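Local coordinates for hypothetical protein Atu1826 (Agrobacterium tumefaciens, PDB 2I3D), which is of unknown function but is probably a hydrolase of the alpha/beta-hydrolase fold, with sequence similarity to S15-family peptidases, at residues I67-F80 with L221-L233. Residues are numbered along the deposited sequence; the frame is centred on the assembly and turned at random. Where two conformers were deposited one is given.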
ATOM      1  N   ILE B  67      -3.617  -0.502   4.338  1.00 12.69           N
ATOM      2  CA  ILE B  67      -4.382  -1.412   5.238  1.00 11.47           C
ATOM      3  C   ILE B  67      -3.771  -1.398   6.651  1.00 11.41           C
ATOM      4  O   ILE B  67      -4.484  -1.314   7.650  1.00 12.07           O
ATOM      5  CB  ILE B  67      -4.448  -2.839   4.653  1.00 12.27           C
ATOM      6  CG1 ILE B  67      -5.335  -2.846   3.388  1.00 11.89           C
ATOM      7  CG2 ILE B  67      -4.953  -3.846   5.695  1.00 11.67           C
ATOM      8  CD1 ILE B  67      -5.265  -4.162   2.636  1.00 13.74           C
ATOM      9  N   VAL B  68      -2.434  -1.434   6.722  1.00 11.25           N
ATOM     10  CA  VAL B  68      -1.745  -1.332   8.014  1.00 11.28           C
ATOM     11  C   VAL B  68      -2.085  -0.005   8.738  1.00 11.91           C
ATOM     12  O   VAL B  68      -2.450   0.017   9.940  1.00 12.22           O
ATOM     13  CB  VAL B  68      -0.227  -1.520   7.848  1.00 11.46           C
ATOM     14  CG1 VAL B  68       0.440  -1.294   9.214  1.00 11.49           C
ATOM     15  CG2 VAL B  68       0.106  -2.955   7.259  1.00 12.89           C
ATOM     16  N   TYR B  69      -1.980   1.108   8.001  1.00 11.50           N
ATOM     17  CA  TYR B  69      -2.355   2.433   8.530  1.00 12.06           C
ATOM     18  C   TYR B  69      -3.811   2.475   9.005  1.00 12.56           C
ATOM     19  O   TYR B  69      -4.085   2.910  10.116  1.00 12.25           O
ATOM     20  CB  TYR B  69      -2.094   3.543   7.488  1.00 13.49           C
ATOM     21  CG  TYR B  69      -2.546   4.849   8.064  1.00 14.50           C
ATOM     22  CD1 TYR B  69      -1.763   5.503   9.023  1.00 16.80           C
ATOM     23  CD2 TYR B  69      -3.794   5.376   7.760  1.00 16.59           C
ATOM     24  CE1 TYR B  69      -2.194   6.655   9.602  1.00 18.71           C
ATOM     25  CE2 TYR B  69      -4.236   6.559   8.356  1.00 17.80           C
ATOM     26  CZ  TYR B  69      -3.419   7.181   9.271  1.00 18.53           C
ATOM     27  OH  TYR B  69      -3.809   8.338   9.893  1.00 23.04           O
ATOM     28  N   GLN B  70      -4.737   2.010   8.152  1.00 11.91           N
ATOM     29  CA  GLN B  70      -6.151   1.992   8.547  1.00 13.36           C
ATOM     30  C   GLN B  70      -6.421   1.124   9.779  1.00 13.31           C
ATOM     31  O   GLN B  70      -7.237   1.499  10.619  1.00 13.13           O
ATOM     32  CB  GLN B  70      -7.005   1.528   7.386  1.00 14.25           C
ATOM     33  CG  GLN B  70      -7.017   2.572   6.245  1.00 15.18           C
ATOM     34  CD  GLN B  70      -7.765   3.803   6.614  1.00 18.93           C
ATOM     35  OE1 GLN B  70      -8.838   3.737   7.278  1.00 22.35           O
ATOM     36  NE2 GLN B  70      -7.201   4.958   6.262  1.00 22.44           N
ATOM     37  N   LEU B  71      -5.742  -0.017   9.912  1.00 12.61           N
ATOM     38  CA  LEU B  71      -5.913  -0.805  11.121  1.00 12.51           C
ATOM     39  C   LEU B  71      -5.423  -0.004  12.328  1.00 12.87           C
ATOM     40  O   LEU B  71      -6.085   0.044  13.363  1.00 13.16           O
ATOM     41  CB  LEU B  71      -5.146  -2.135  11.034  1.00 11.98           C
ATOM     42  CG  LEU B  71      -5.760  -3.188  10.080  1.00 11.24           C
ATOM     43  CD1 LEU B  71      -4.752  -4.266   9.686  1.00 14.61           C
ATOM     44  CD2 LEU B  71      -7.048  -3.831  10.740  1.00 12.60           C
ATOM     45  N   PHE B  72      -4.220   0.577  12.198  1.00 13.50           N
ATOM     46  CA  PHE B  72      -3.709   1.454  13.243  1.00 13.64           C
ATOM     47  C   PHE B  72      -4.757   2.520  13.629  1.00 14.04           C
ATOM     48  O   PHE B  72      -5.079   2.708  14.822  1.00 14.48           O
ATOM     49  CB  PHE B  72      -2.426   2.096  12.741  1.00 14.00           C
ATOM     50  CG  PHE B  72      -1.793   3.047  13.711  1.00 16.12           C
ATOM     51  CD1 PHE B  72      -0.703   2.638  14.489  1.00 17.04           C
ATOM     52  CD2 PHE B  72      -2.239   4.378  13.801  1.00 16.45           C
ATOM     53  CE1 PHE B  72      -0.064   3.542  15.366  1.00 17.77           C
ATOM     54  CE2 PHE B  72      -1.618   5.292  14.662  1.00 18.26           C
ATOM     55  CZ  PHE B  72      -0.524   4.874  15.460  1.00 17.14           C
ATOM     56  N   TYR B  73      -5.289   3.223  12.624  1.00 14.41           N
ATOM     57  CA  TYR B  73      -6.242   4.294  12.887  1.00 16.59           C
ATOM     58  C   TYR B  73      -7.536   3.788  13.566  1.00 15.71           C
ATOM     59  O   TYR B  73      -8.060   4.455  14.458  1.00 14.94           O
ATOM     60  CB  TYR B  73      -6.570   4.990  11.572  1.00 19.04           C
ATOM     61  CG  TYR B  73      -7.368   6.254  11.718  1.00 23.42           C
ATOM     62  CD1 TYR B  73      -6.814   7.400  12.300  1.00 26.79           C
ATOM     63  CD2 TYR B  73      -8.672   6.306  11.259  1.00 28.67           C
ATOM     64  CE1 TYR B  73      -7.570   8.578  12.426  1.00 27.50           C
ATOM     65  CE2 TYR B  73      -9.434   7.468  11.385  1.00 29.79           C
ATOM     66  CZ  TYR B  73      -8.877   8.579  11.972  1.00 27.38           C
ATOM     67  OH  TYR B  73      -9.678   9.700  12.044  1.00 28.77           O
ATOM     68  N   LEU B  74      -8.024   2.598  13.180  1.00 13.55           N
ATOM     69  CA  LEU B  74      -9.172   1.975  13.845  1.00 13.89           C
ATOM     70  C   LEU B  74      -8.964   1.826  15.354  1.00 14.25           C
ATOM     71  O   LEU B  74      -9.826   2.234  16.178  1.00 15.01           O
ATOM     72  CB  LEU B  74      -9.433   0.599  13.226  1.00 13.15           C
ATOM     73  CG  LEU B  74     -10.537  -0.199  13.932  1.00 13.67           C
ATOM     74  CD1 LEU B  74     -11.843   0.639  14.051  1.00 15.96           C
ATOM     75  CD2 LEU B  74     -10.780  -1.494  13.089  1.00 15.95           C
ATOM     76  N   PHE B  75      -7.858   1.207  15.732  1.00 13.91           N
ATOM     77  CA  PHE B  75      -7.608   1.017  17.159  1.00 14.23           C
ATOM     78  C   PHE B  75      -7.406   2.347  17.883  1.00 16.92           C
ATOM     79  O   PHE B  75      -7.903   2.525  19.000  1.00 18.05           O
ATOM     80  CB  PHE B  75      -6.444   0.058  17.373  1.00 13.32           C
ATOM     81  CG  PHE B  75      -6.809  -1.378  17.103  1.00 12.65           C
ATOM     82  CD1 PHE B  75      -7.414  -2.170  18.109  1.00 11.63           C
ATOM     83  CD2 PHE B  75      -6.611  -1.946  15.820  1.00 12.23           C
ATOM     84  CE1 PHE B  75      -7.769  -3.530  17.849  1.00  9.64           C
ATOM     85  CE2 PHE B  75      -6.963  -3.316  15.538  1.00 12.16           C
ATOM     86  CZ  PHE B  75      -7.563  -4.103  16.544  1.00 12.04           C
ATOM     87  N   GLN B  76      -6.702   3.258  17.228  1.00 17.95           N
ATOM     88  CA  GLN B  76      -6.465   4.615  17.742  0.70 20.53           C
ATOM     89  C   GLN B  76      -7.792   5.254  18.118  1.00 20.15           C
ATOM     90  O   GLN B  76      -8.010   5.741  19.236  1.00 20.63           O
ATOM     91  CB  GLN B  76      -5.798   5.490  16.646  0.70 20.74           C
ATOM     92  CG  GLN B  76      -5.529   6.937  17.123  0.70 22.94           C
ATOM     93  CD  GLN B  76      -4.720   7.787  16.152  0.70 22.92           C
ATOM     94  OE1 GLN B  76      -4.200   7.320  15.139  0.70 23.55           O
ATOM     95  NE2 GLN B  76      -4.606   9.068  16.482  0.70 26.40           N
ATOM     96  N   LYS B  77      -8.692   5.269  17.141  1.00 20.53           N
ATOM     97  CA  LYS B  77      -9.991   5.909  17.325  1.00 22.30           C
ATOM     98  C   LYS B  77     -10.827   5.251  18.417  1.00 21.48           C
ATOM     99  O   LYS B  77     -11.709   5.915  18.955  1.00 22.68           O
ATOM    100  CB  LYS B  77     -10.818   5.888  16.045  1.00 21.64           C
ATOM    101  CG  LYS B  77     -10.334   6.728  14.891  1.00 26.25           C
ATOM    102  CD  LYS B  77     -11.376   6.580  13.725  1.00 27.28           C
ATOM    103  CE  LYS B  77     -11.459   5.106  13.237  1.00 31.19           C
ATOM    104  NZ  LYS B  77     -12.794   4.608  12.744  1.00 32.61           N
ATOM    105  N   ARG B  78     -10.591   3.965  18.711  1.00 20.43           N
ATOM    106  CA  ARG B  78     -11.347   3.263  19.761  1.00 20.53           C
ATOM    107  C   ARG B  78     -10.661   3.301  21.157  1.00 20.95           C
ATOM    108  O   ARG B  78     -11.017   2.525  22.066  1.00 21.99           O
ATOM    109  CB  ARG B  78     -11.684   1.829  19.335  1.00 20.59           C
ATOM    110  CG  ARG B  78     -12.644   1.750  18.156  1.00 21.61           C
ATOM    111  CD  ARG B  78     -13.895   2.584  18.348  1.00 25.75           C
ATOM    112  NE  ARG B  78     -14.848   2.324  17.269  1.00 30.09           N
ATOM    113  CZ  ARG B  78     -14.978   3.034  16.145  1.00 32.17           C
ATOM    114  NH1 ARG B  78     -14.231   4.112  15.935  1.00 34.68           N
ATOM    115  NH2 ARG B  78     -15.877   2.659  15.223  1.00 32.61           N
ATOM    116  N   GLY B  79      -9.686   4.199  21.310  1.00 19.96           N
ATOM    117  CA  GLY B  79      -9.036   4.452  22.610  1.00 20.75           C
ATOM    118  C   GLY B  79      -7.876   3.554  22.986  1.00 20.95           C
ATOM    119  O   GLY B  79      -7.418   3.573  24.137  1.00 21.15           O
ATOM    120  N   PHE B  80      -7.380   2.759  22.040  1.00 19.26           N
ATOM    121  CA  PHE B  80      -6.228   1.901  22.316  1.00 19.42           C
ATOM    122  C   PHE B  80      -4.922   2.712  22.269  1.00 19.25           C
ATOM    123  O   PHE B  80      -4.775   3.652  21.476  1.00 19.09           O
ATOM    124  CB  PHE B  80      -6.090   0.799  21.247  1.00 18.62           C
ATOM    125  CG  PHE B  80      -7.050  -0.367  21.411  1.00 18.13           C
ATOM    126  CD1 PHE B  80      -8.410  -0.194  21.184  1.00 18.77           C
ATOM    127  CD2 PHE B  80      -6.573  -1.638  21.755  1.00 18.55           C
ATOM    128  CE1 PHE B  80      -9.298  -1.274  21.322  1.00 17.71           C
ATOM    129  CE2 PHE B  80      -7.443  -2.718  21.908  1.00 17.78           C
ATOM    130  CZ  PHE B  80      -8.805  -2.543  21.672  1.00 17.62           C
ATOM    131  N   LEU B 221     -13.317  -3.938   3.517  1.00 10.79           N
ATOM    132  CA  LEU B 221     -12.472  -4.603   4.542  1.00 10.06           C
ATOM    133  C   LEU B 221     -12.497  -3.828   5.866  1.00 10.56           C
ATOM    134  O   LEU B 221     -12.736  -4.394   6.932  1.00 11.74           O
ATOM    135  CB  LEU B 221     -11.024  -4.696   4.030  1.00  8.83           C
ATOM    136  CG  LEU B 221      -9.975  -5.129   5.056  1.00 10.24           C
ATOM    137  CD1 LEU B 221     -10.215  -6.569   5.544  1.00 11.04           C
ATOM    138  CD2 LEU B 221      -8.545  -4.924   4.452  1.00 11.77           C
HETATM  139  N   MSE B 222     -12.255  -2.521   5.809  1.00 10.55           N
HETATM  140  CA  MSE B 222     -12.097  -1.752   7.035  1.00 11.34           C
HETATM  141  C   MSE B 222     -13.438  -1.619   7.783  1.00 10.73           C
HETATM  142  O   MSE B 222     -13.464  -1.588   9.016  1.00 12.71           O
HETATM  143  CB  MSE B 222     -11.471  -0.387   6.747  1.00 12.65           C
HETATM  144  CG  MSE B 222     -10.000  -0.471   6.298  1.00 14.55           C
HETATM  145 SE   MSE B 222      -8.914  -1.704   7.442  0.75 21.27          SE
HETATM  146  CE  MSE B 222      -9.304  -0.882   9.033  1.00 14.02           C
ATOM    147  N   GLY B 223     -14.546  -1.552   7.046  1.00 12.38           N
ATOM    148  CA  GLY B 223     -15.888  -1.593   7.657  1.00 11.71           C
ATOM    149  C   GLY B 223     -16.131  -2.857   8.447  1.00 12.21           C
ATOM    150  O   GLY B 223     -16.698  -2.830   9.535  1.00 13.02           O
ATOM    151  N   GLU B 224     -15.690  -3.979   7.898  1.00 11.51           N
ATOM    152  CA  GLU B 224     -15.841  -5.270   8.593  1.00 11.96           C
ATOM    153  C   GLU B 224     -14.950  -5.314   9.825  1.00 11.12           C
ATOM    154  O   GLU B 224     -15.400  -5.767  10.883  1.00 11.49           O
ATOM    155  CB  GLU B 224     -15.499  -6.422   7.657  1.00 13.18           C
ATOM    156  CG  GLU B 224     -16.506  -6.586   6.472  1.00 15.40           C
ATOM    157  CD  GLU B 224     -17.826  -7.254   6.847  1.00 20.12           C
ATOM    158  OE1 GLU B 224     -18.046  -7.638   8.016  1.00 23.78           O
ATOM    159  OE2 GLU B 224     -18.639  -7.429   5.915  1.00 25.49           O
ATOM    160  N   CYS B 225     -13.705  -4.833   9.699  1.00 10.63           N
ATOM    161  CA  CYS B 225     -12.815  -4.736  10.887  1.00 10.18           C
ATOM    162  C   CYS B 225     -13.409  -3.815  11.992  1.00 10.80           C
ATOM    163  O   CYS B 225     -13.400  -4.164  13.161  1.00 10.65           O
ATOM    164  CB  CYS B 225     -11.432  -4.239  10.468  1.00 10.73           C
ATOM    165  SG  CYS B 225     -10.585  -5.463   9.425  1.00 12.20           S
ATOM    166  N   GLU B 226     -13.928  -2.653  11.582  1.00 11.27           N
ATOM    167  CA  GLU B 226     -14.567  -1.723  12.516  1.00 11.90           C
ATOM    168  C   GLU B 226     -15.767  -2.363  13.253  1.00 12.12           C
ATOM    169  O   GLU B 226     -15.831  -2.334  14.479  1.00 14.41           O
ATOM    170  CB  GLU B 226     -14.977  -0.447  11.784  1.00 12.90           C
ATOM    171  CG  GLU B 226     -15.610   0.575  12.640  1.00 17.77           C
ATOM    172  CD  GLU B 226     -16.052   1.802  11.812  1.00 23.88           C
ATOM    173  OE1 GLU B 226     -16.398   1.654  10.592  1.00 26.06           O
ATOM    174  OE2 GLU B 226     -16.050   2.912  12.396  1.00 26.68           O
ATOM    175  N   ASP B 227     -16.654  -2.992  12.487  1.00 12.32           N
ATOM    176  CA  ASP B 227     -17.844  -3.650  13.047  0.70 12.72           C
ATOM    177  C   ASP B 227     -17.423  -4.734  14.011  1.00 12.20           C
ATOM    178  O   ASP B 227     -18.003  -4.865  15.085  1.00 13.30           O
ATOM    179  CB  ASP B 227     -18.722  -4.261  11.952  0.70 13.26           C
ATOM    180  CG  ASP B 227     -19.350  -3.225  11.033  0.70 14.30           C
ATOM    181  OD1 ASP B 227     -19.309  -2.012  11.338  0.70 16.86           O
ATOM    182  OD2 ASP B 227     -19.893  -3.632   9.994  0.70 16.65           O
ATOM    183  N   TYR B 228     -16.385  -5.484  13.657  1.00 11.86           N
ATOM    184  CA  TYR B 228     -15.956  -6.584  14.526  1.00 11.01           C
ATOM    185  C   TYR B 228     -15.443  -6.006  15.877  1.00 10.68           C
ATOM    186  O   TYR B 228     -15.766  -6.485  16.965  1.00 10.38           O
ATOM    187  CB  TYR B 228     -14.848  -7.411  13.857  1.00 11.80           C
ATOM    188  CG  TYR B 228     -14.425  -8.551  14.746  1.00 10.24           C
ATOM    189  CD1 TYR B 228     -15.298  -9.647  14.954  1.00  9.97           C
ATOM    190  CD2 TYR B 228     -13.201  -8.500  15.432  1.00 10.10           C
ATOM    191  CE1 TYR B 228     -14.933 -10.699  15.783  1.00 10.40           C
ATOM    192  CE2 TYR B 228     -12.812  -9.514  16.293  1.00  9.29           C
ATOM    193  CZ  TYR B 228     -13.685 -10.608  16.485  1.00  8.91           C
ATOM    194  OH  TYR B 228     -13.296 -11.598  17.350  1.00 10.57           O
ATOM    195  N   LEU B 229     -14.605  -4.990  15.806  1.00 10.84           N
ATOM    196  CA  LEU B 229     -14.018  -4.451  17.041  1.00 11.26           C
ATOM    197  C   LEU B 229     -15.121  -3.824  17.899  1.00 11.57           C
ATOM    198  O   LEU B 229     -15.145  -4.000  19.124  1.00 12.22           O
ATOM    199  CB  LEU B 229     -12.930  -3.435  16.681  1.00 11.62           C
ATOM    200  CG  LEU B 229     -12.246  -2.782  17.883  1.00 13.00           C
ATOM    201  CD1 LEU B 229     -11.562  -3.857  18.699  1.00 10.38           C
ATOM    202  CD2 LEU B 229     -11.228  -1.739  17.356  1.00 12.67           C
ATOM    203  N   ASP B 230     -16.050  -3.126  17.254  1.00 11.77           N
ATOM    204  CA  ASP B 230     -17.170  -2.517  17.971  1.00 12.90           C
ATOM    205  C   ASP B 230     -18.025  -3.547  18.675  1.00 12.38           C
ATOM    206  O   ASP B 230     -18.381  -3.373  19.867  1.00 13.42           O
ATOM    207  CB  ASP B 230     -17.989  -1.633  17.022  1.00 14.42           C
ATOM    208  CG  ASP B 230     -17.304  -0.292  16.776  1.00 16.77           C
ATOM    209  OD1 ASP B 230     -16.362   0.072  17.553  1.00 19.54           O
ATOM    210  OD2 ASP B 230     -17.680   0.396  15.814  1.00 21.54           O
ATOM    211  N   ARG B 231     -18.322  -4.639  17.968  1.00 10.92           N
ATOM    212  CA  ARG B 231     -19.069  -5.714  18.622  1.00 11.11           C
ATOM    213  C   ARG B 231     -18.290  -6.332  19.783  1.00 11.68           C
ATOM    214  O   ARG B 231     -18.843  -6.543  20.882  1.00 12.90           O
ATOM    215  CB  ARG B 231     -19.543  -6.749  17.604  1.00 11.98           C
ATOM    216  CG  ARG B 231     -20.676  -6.174  16.748  1.00 10.97           C
ATOM    217  CD  ARG B 231     -21.132  -7.135  15.642  1.00 13.29           C
ATOM    218  NE  ARG B 231     -21.921  -8.270  16.143  1.00 11.89           N
ATOM    219  CZ  ARG B 231     -22.300  -9.280  15.373  1.00 14.46           C
ATOM    220  NH1 ARG B 231     -22.006  -9.269  14.039  1.00 14.64           N
ATOM    221  NH2 ARG B 231     -23.040 -10.264  15.912  1.00 11.35           N
ATOM    222  N   ARG B 232     -16.991  -6.574  19.580  1.00 10.88           N
ATOM    223  CA  ARG B 232     -16.174  -7.170  20.659  1.00  9.96           C
ATOM    224  C   ARG B 232     -16.121  -6.202  21.836  1.00 11.28           C
ATOM    225  O   ARG B 232     -16.211  -6.649  22.974  1.00 13.40           O
ATOM    226  CB  ARG B 232     -14.755  -7.491  20.129  1.00 10.60           C
ATOM    227  CG  ARG B 232     -14.682  -8.741  19.232  1.00 10.56           C
ATOM    228  CD  ARG B 232     -14.741 -10.035  20.049  1.00 11.89           C
ATOM    229  NE  ARG B 232     -13.764 -10.087  21.159  1.00 13.29           N
ATOM    230  CZ  ARG B 232     -12.530 -10.619  21.072  1.00 12.70           C
ATOM    231  NH1 ARG B 232     -12.055 -11.095  19.916  1.00 11.93           N
ATOM    232  NH2 ARG B 232     -11.743 -10.640  22.138  1.00 12.83           N
ATOM    233  N   LEU B 233     -15.958  -4.893  21.595  1.00 12.06           N
ATOM    234  CA  LEU B 233     -15.939  -3.949  22.740  1.00 12.84           C
ATOM    235  C   LEU B 233     -17.278  -3.885  23.476  1.00 14.09           C
ATOM    236  O   LEU B 233     -17.327  -3.450  24.638  1.00 15.96           O
ATOM    237  CB  LEU B 233     -15.537  -2.566  22.242  1.00 14.12           C
ATOM    238  CG  LEU B 233     -14.079  -2.542  21.761  1.00 15.12           C
ATOM    239  CD1 LEU B 233     -13.772  -1.200  21.097  1.00 16.26           C
ATOM    240  CD2 LEU B 233     -13.096  -2.857  22.907  1.00 18.45           C
TER
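Arg-78 reaches across to Asp-230 side-on, NE to OD1 at 2.7 Å and NH2 to OD2 at 3.0 Å, both N-H groups pointing almost straight (174°) at the syn lone pairs of two oxygens that lie in the guanidinium plane. This two-pronged grip fixes the rotation of the guanidinium. NH2 also donates to the anti lone pair of Glu-226 OE2 (2.8 Å), a more bent bond whose carboxylate is turned 46° from the guanidinium plane. Glu-226 stretches out fully, its CG trans to the main-chain nitrogen, and so brings this oxygen to Arg-78; Lys-77 NZ adds a long ion pair to it. Arginine suits the place because its aliphatic part lies along Leu-229 while its head serves two acids.

Next to these charges, toward the sheet, segments 67-77 and 221-233 of two helices run side by side, their axes 28° apart, on one face of the alpha/beta-hydrolase sheet, Phe-75 resting on strand 49-53 and Cys-225 on strand 171-176. Leu-74 is a knob among Met-222, Cys-225, Glu-226 and Leu-229, its CD2 3.7 Å from the backbone N of Glu-226. Leu-229 slides past it in the opposite direction and sets CD2 over one face of the Phe-75 ring, a CH-pi contact 4.2 Å from the centroid. The unbranched, flexible chain of Met-222 (present as selenomethionine) bends at chi2 and chi3 and curls its CE against Gln-70 O (3.5 Å), and further along the side chains of Ile-67 and Leu-221 cross at about a right angle, CD1 of Ile-67 3.8 Å from CD2 of Leu-221.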